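Local coordinates for PKS_KS domain-containing protein (Photorhabdus luminescens subsp. laumondii, PDB 6SMO), which probably acts as a 3-oxoacyl-[acyl-carrier-protein] synthase, a thiolase-fold condensing enzyme, and here binds 3,5,7,9,11-pentakis(oxidanylidene)dodecanal, at residues Glu93-Gln98 with Ile260-Gly265; Asp304-Ala309 with Ile347-Gly352. One frame throughout, in Å; residues are numbered along the deposited sequence.

In the fold
Running from the N terminus, the chain first reaches 93-98, the start of helix 95-111, and 162 residues later 260-265 comes back to it as strand 263-271 begins, closing the long loop of contact 1. Only then does contact 2 open: helix 306-319 starts at 304-309, and 38 residues on, the C-terminal part of helix 337-350 returns to it at 347-352. The two loops follow one another in series, neither nested nor crossed. Contact 1 ties a helix to the lead-in of a central strand in the N-terminal half; contact 2 pairs two helices of the C-terminal half. Their centres lie about 33 Å apart, on opposite sides of the chain's centre.

Contact 1: Glu93-Gln98 with Ile260-Gly265; sequences ERKYLQ and IAEGCG
The carboxylate oxygen OE2 of Glu-262 receives the ammonium group of Lys-95, with NZ 2.9 Å from OE2, in a salt bridge that is also a hydrogen bond. The nitrogen arrives on the syn side of the oxygen, 18° out of the carboxylate plane. The second oxygen takes a lesser share: OE1 lies 3.4 Å from the same NZ, a weak bond, so the carboxylate is gripped unevenly rather than as a symmetrical fork. OE1 has another weak hydrogen bond, from the backbone N of Val-78, which gives the buried acid a second anchor.

The two chains meet at about a right angle. Glu-262 has CG between its backbone N and carbonyl carbon (chi1 60°), and from there runs out fully extended, carrying the charge across to the helix. Lys-95 bends at chi3 (142°), which turns NZ toward the carboxylate. A long, flexible lysine suits the first turn of a helix whose backbone stays well away from the strand, while glutamate supplies both the reach and the countercharge; bringing the opposite charges together should offset part of the cost of burying the acid. Phe-99, one turn further along the same helix, touches the side chain of Glu-262, and Ala-220 touches that of Lys-95.

The bridge joins the first turn of helix 95-111 to the entry of strand 263-271, a helix-to-sheet tie within the N-terminal half of the thiolase fold.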
loop_
_atom_site.group_PDB
_atom_site.type_symbol
_atom_site.label_atom_id
_atom_site.label_comp_id
_atom_site.label_asym_id
_atom_site.label_seq_id
_atom_site.Cartn_x
_atom_site.Cartn_y
_atom_site.Cartn_z
ATOM N N GLU B 93 19.965 9.840 3.031
ATOM C CA GLU B 93 20.132 10.595 1.757
ATOM C C GLU B 93 18.779 11.118 1.257
ATOM O O GLU B 93 18.792 11.990 0.367
ATOM C CB GLU B 93 20.785 9.710 0.692
ATOM C CG GLU B 93 22.199 9.278 1.038
ATOM C CD GLU B 93 22.905 8.479 -0.046
ATOM O OE1 GLU B 93 22.808 8.869 -1.227
ATOM O OE2 GLU B 93 23.550 7.466 0.294
ATOM N N ARG B 94 17.665 10.600 1.793
ATOM C CA ARG B 94 16.276 10.996 1.425
ATOM C C ARG B 94 16.047 10.729 -0.070
ATOM O O ARG B 94 15.479 11.609 -0.748
ATOM C CB ARG B 94 16.027 12.469 1.772
ATOM C CG ARG B 94 15.917 12.757 3.263
ATOM C CD ARG B 94 14.521 12.496 3.800
ATOM N NE ARG B 94 14.267 13.195 5.054
ATOM C CZ ARG B 94 14.678 12.795 6.258
ATOM N NH1 ARG B 94 15.382 11.683 6.400
ATOM N NH2 ARG B 94 14.380 13.518 7.324
ATOM N N LYS B 95 16.469 9.557 -0.556
ATOM C CA LYS B 95 16.390 9.154 -1.988
ATOM C C LYS B 95 14.925 9.079 -2.433
ATOM O O LYS B 95 14.631 9.531 -3.558
ATOM C CB LYS B 95 17.074 7.802 -2.212
ATOM C CG LYS B 95 18.594 7.843 -2.306
ATOM C CD LYS B 95 19.240 6.510 -1.982
ATOM C CE LYS B 95 20.444 6.192 -2.843
ATOM N NZ LYS B 95 20.851 4.774 -2.700
ATOM N N TYR B 96 14.052 8.517 -1.589
ATOM C CA TYR B 96 12.598 8.336 -1.854
ATOM C C TYR B 96 11.977 9.676 -2.268
ATOM O O TYR B 96 11.252 9.713 -3.281
ATOM C CB TYR B 96 11.883 7.748 -0.632
ATOM C CG TYR B 96 10.384 7.915 -0.654
ATOM C CD1 TYR B 96 9.616 7.338 -1.654
ATOM C CD2 TYR B 96 9.730 8.662 0.314
ATOM C CE1 TYR B 96 8.240 7.495 -1.690
ATOM C CE2 TYR B 96 8.354 8.826 0.293
ATOM C CZ TYR B 96 7.606 8.240 -0.712
ATOM O OH TYR B 96 6.250 8.398 -0.741
ATOM N N LEU B 97 12.258 10.736 -1.503
ATOM C CA LEU B 97 11.753 12.114 -1.756
ATOM C C LEU B 97 12.483 12.720 -2.963
ATOM O O LEU B 97 11.817 13.406 -3.763
ATOM C CB LEU B 97 11.951 12.962 -0.493
ATOM C CG LEU B 97 11.430 14.399 -0.553
ATOM C CD1 LEU B 97 10.010 14.461 -1.101
ATOM C CD2 LEU B 97 11.489 15.047 0.822
ATOM N N GLN B 98 13.791 12.466 -3.095
ATOM C CA GLN B 98 14.654 13.035 -4.168
ATOM C C GLN B 98 14.180 12.535 -5.541
ATOM O O GLN B 98 13.971 13.385 -6.429
ATOM C CB GLN B 98 16.124 12.671 -3.943
ATOM C CG GLN B 98 17.089 13.519 -4.765
ATOM C CD GLN B 98 18.389 12.810 -5.053
ATOM O OE1 GLN B 98 19.086 12.351 -4.151
ATOM N NE2 GLN B 98 18.732 12.721 -6.329
ATOM N N ILE B 260 16.832 -6.803 -6.128
ATOM C CA ILE B 260 16.217 -5.559 -5.575
ATOM C C ILE B 260 16.871 -4.345 -6.247
ATOM O O ILE B 260 18.072 -4.423 -6.573
ATOM C CB ILE B 260 16.328 -5.503 -4.037
ATOM C CG1 ILE B 260 15.385 -4.452 -3.446
ATOM C CG2 ILE B 260 17.768 -5.283 -3.592
ATOM C CD1 ILE B 260 15.101 -4.643 -1.974
ATOM N N ALA B 261 16.099 -3.273 -6.442
ATOM C CA ALA B 261 16.508 -2.039 -7.152
ATOM C C ALA B 261 15.830 -0.823 -6.512
ATOM O O ALA B 261 14.932 -1.021 -5.675
ATOM C CB ALA B 261 16.155 -2.154 -8.614
ATOM N N GLU B 262 16.258 0.380 -6.902
ATOM C CA GLU B 262 15.647 1.676 -6.500
ATOM C C GLU B 262 15.274 2.456 -7.764
ATOM O O GLU B 262 15.705 2.048 -8.862
ATOM C CB GLU B 262 16.601 2.480 -5.610
ATOM C CG GLU B 262 17.924 2.834 -6.272
ATOM C CD GLU B 262 18.866 3.675 -5.424
ATOM O OE1 GLU B 262 19.971 3.987 -5.910
ATOM O OE2 GLU B 262 18.496 4.017 -4.280
ATOM N N GLY B 263 14.497 3.531 -7.610
ATOM C CA GLY B 263 14.112 4.435 -8.711
ATOM C C GLY B 263 12.723 5.015 -8.521
ATOM O O GLY B 263 12.137 4.824 -7.437
ATOM N N CYS B 264 12.217 5.702 -9.549
ATOM C CA CYS B 264 10.890 6.371 -9.563
ATOM C C CYS B 264 10.384 6.503 -11.003
ATOM O O CYS B 264 11.207 6.792 -11.896
ATOM C CB CYS B 264 10.964 7.748 -8.912
ATOM S SG CYS B 264 9.409 8.675 -8.992
ATOM N N GLY B 265 9.082 6.284 -11.204
ATOM C CA GLY B 265 8.361 6.560 -12.462
ATOM C C GLY B 265 7.210 7.518 -12.214
ATOM O O GLY B 265 6.487 7.315 -11.221
#

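Contact 2: Asp304-Ala309 with Ile347-Gly352; sequences DGMAMA and IKFVLG
Met-306 and Phe-349 make a Met-aromatic contact: the thioether sulfur SD sits over one face of the ring, 3.8 Å from its centroid and 19° off the ring normal, displaced toward the rim. Met-306 reaches this place by folding back at chi2 (-72°), and its chain crosses that of Phe-349 at about a right angle. The terminal methyl extends the cover, with CE 3.6 Å from Phe-349 CE1. A polarisable, unbranched methionine suits such a face, and the ring in turn shelters part of an otherwise exposed side chain.

Apolar packing does the rest. Ala-309 CB approaches the ring obliquely, 3.9 Å from Phe-349 CD2, and also meets Val-350 CG2 at 3.8 Å. Its small methyl lets the helices come close, the CA atoms of Ala-309 and Val-350 being 5.9 Å apart. Compact, beta-branched Val-350 sets CG2 against the alanine's backbone as well as its methyl.

Behind this interface Met-308 packs on strands 420-427 and 431-438. The contact is thus a helix-helix packing of the C-terminal half of the thiolase fold, joining the first turn of helix 306-319 to the C-terminal part of helix 337-350.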
loop_
_atom_site.group_PDB
_atom_site.type_symbol
_atom_site.label_atom_id
_atom_site.label_comp_id
_atom_site.label_asym_id
_atom_site.label_seq_id
_atom_site.Cartn_x
_atom_site.Cartn_y
_atom_site.Cartn_z
ATOM N N ASP B 304 -1.560 -22.038 -10.974
ATOM C CA ASP B 304 -2.692 -21.950 -11.939
ATOM C C ASP B 304 -2.874 -20.498 -12.405
ATOM O O ASP B 304 -3.108 -20.298 -13.613
ATOM C CB ASP B 304 -3.984 -22.526 -11.347
ATOM C CG ASP B 304 -4.452 -21.864 -10.061
ATOM O OD1 ASP B 304 -3.670 -21.086 -9.479
ATOM O OD2 ASP B 304 -5.595 -22.138 -9.646
ATOM N N GLY B 305 -2.773 -19.531 -11.484
ATOM C CA GLY B 305 -2.876 -18.087 -11.771
ATOM C C GLY B 305 -4.274 -17.687 -12.214
ATOM O O GLY B 305 -4.386 -16.948 -13.213
ATOM N N MET B 306 -5.302 -18.148 -11.493
ATOM C CA MET B 306 -6.737 -17.886 -11.795
ATOM C C MET B 306 -7.097 -16.447 -11.406
ATOM O O MET B 306 -7.860 -15.811 -12.160
ATOM C CB MET B 306 -7.649 -18.859 -11.039
ATOM C CG MET B 306 -7.527 -20.298 -11.507
ATOM S SD MET B 306 -8.258 -20.572 -13.142
ATOM C CE MET B 306 -8.110 -22.353 -13.271
ATOM N N ALA B 307 -6.577 -15.962 -10.272
ATOM C CA ALA B 307 -6.835 -14.609 -9.726
ATOM C C ALA B 307 -6.338 -13.545 -10.714
ATOM O O ALA B 307 -7.128 -12.643 -11.054
ATOM C CB ALA B 307 -6.175 -14.456 -8.377
ATOM N N MET B 308 -5.081 -13.661 -11.156
ATOM C CA MET B 308 -4.437 -12.737 -12.130
ATOM C C MET B 308 -5.220 -12.758 -13.449
ATOM O O MET B 308 -5.393 -11.677 -14.042
ATOM C CB MET B 308 -2.977 -13.132 -12.384
ATOM C CG MET B 308 -2.292 -12.318 -13.473
ATOM S SD MET B 308 -2.349 -10.529 -13.183
ATOM C CE MET B 308 -0.756 -10.266 -12.406
ATOM N N ALA B 309 -5.674 -13.940 -13.882
ATOM C CA ALA B 309 -6.468 -14.151 -15.116
ATOM C C ALA B 309 -7.801 -13.398 -15.017
ATOM O O ALA B 309 -8.223 -12.818 -16.036
ATOM C CB ALA B 309 -6.685 -15.626 -15.354
ATOM N N ILE B 347 -1.965 -15.702 -18.477
ATOM C CA ILE B 347 -2.087 -15.246 -19.896
ATOM C C ILE B 347 -2.660 -16.395 -20.737
ATOM O O ILE B 347 -3.485 -16.115 -21.628
ATOM C CB ILE B 347 -0.730 -14.744 -20.435
ATOM C CG1 ILE B 347 -0.259 -13.490 -19.691
ATOM C CG2 ILE B 347 -0.787 -14.506 -21.938
ATOM C CD1 ILE B 347 1.227 -13.233 -19.795
ATOM N N LYS B 348 -2.238 -17.634 -20.457
ATOM C CA LYS B 348 -2.706 -18.868 -21.148
ATOM C C LYS B 348 -4.206 -19.083 -20.902
ATOM O O LYS B 348 -4.865 -19.639 -21.796
ATOM C CB LYS B 348 -1.923 -20.098 -20.676
ATOM C CG LYS B 348 -0.614 -20.354 -21.409
ATOM C CD LYS B 348 0.073 -21.625 -20.962
ATOM C CE LYS B 348 1.195 -22.051 -21.881
ATOM N NZ LYS B 348 1.703 -23.398 -21.527
ATOM N N PHE B 349 -4.720 -18.678 -19.734
ATOM C CA PHE B 349 -6.131 -18.902 -19.322
ATOM C C PHE B 349 -7.059 -17.916 -20.046
ATOM O O PHE B 349 -8.128 -18.349 -20.518
ATOM C CB PHE B 349 -6.291 -18.794 -17.804
ATOM C CG PHE B 349 -7.579 -19.384 -17.287
ATOM C CD1 PHE B 349 -7.707 -20.753 -17.110
ATOM C CD2 PHE B 349 -8.669 -18.576 -16.999
ATOM C CE1 PHE B 349 -8.893 -21.300 -16.645
ATOM C CE2 PHE B 349 -9.854 -19.124 -16.532
ATOM C CZ PHE B 349 -9.964 -20.485 -16.356
ATOM N N VAL B 350 -6.664 -16.640 -20.127
ATOM C CA VAL B 350 -7.482 -15.542 -20.728
ATOM C C VAL B 350 -7.477 -15.697 -22.254
ATOM O O VAL B 350 -8.565 -15.907 -22.826
ATOM C CB VAL B 350 -6.979 -14.149 -20.299
ATOM C CG1 VAL B 350 -7.772 -13.028 -20.956
ATOM C CG2 VAL B 350 -6.993 -13.982 -18.787
ATOM N N LEU B 351 -6.300 -15.594 -22.881
ATOM C CA LEU B 351 -6.136 -15.604 -24.362
ATOM C C LEU B 351 -6.397 -17.015 -24.902
ATOM O O LEU B 351 -7.115 -17.130 -25.915
ATOM C CB LEU B 351 -4.729 -15.118 -24.738
ATOM C CG LEU B 351 -4.530 -13.603 -24.805
ATOM C CD1 LEU B 351 -5.388 -12.979 -25.897
ATOM C CD2 LEU B 351 -4.811 -12.943 -23.464
ATOM N N GLY B 352 -5.833 -18.040 -24.253
ATOM C CA GLY B 352 -5.983 -19.455 -24.646
ATOM C C GLY B 352 -4.877 -19.894 -25.590
ATOM O O GLY B 352 -3.697 -19.808 -25.197
#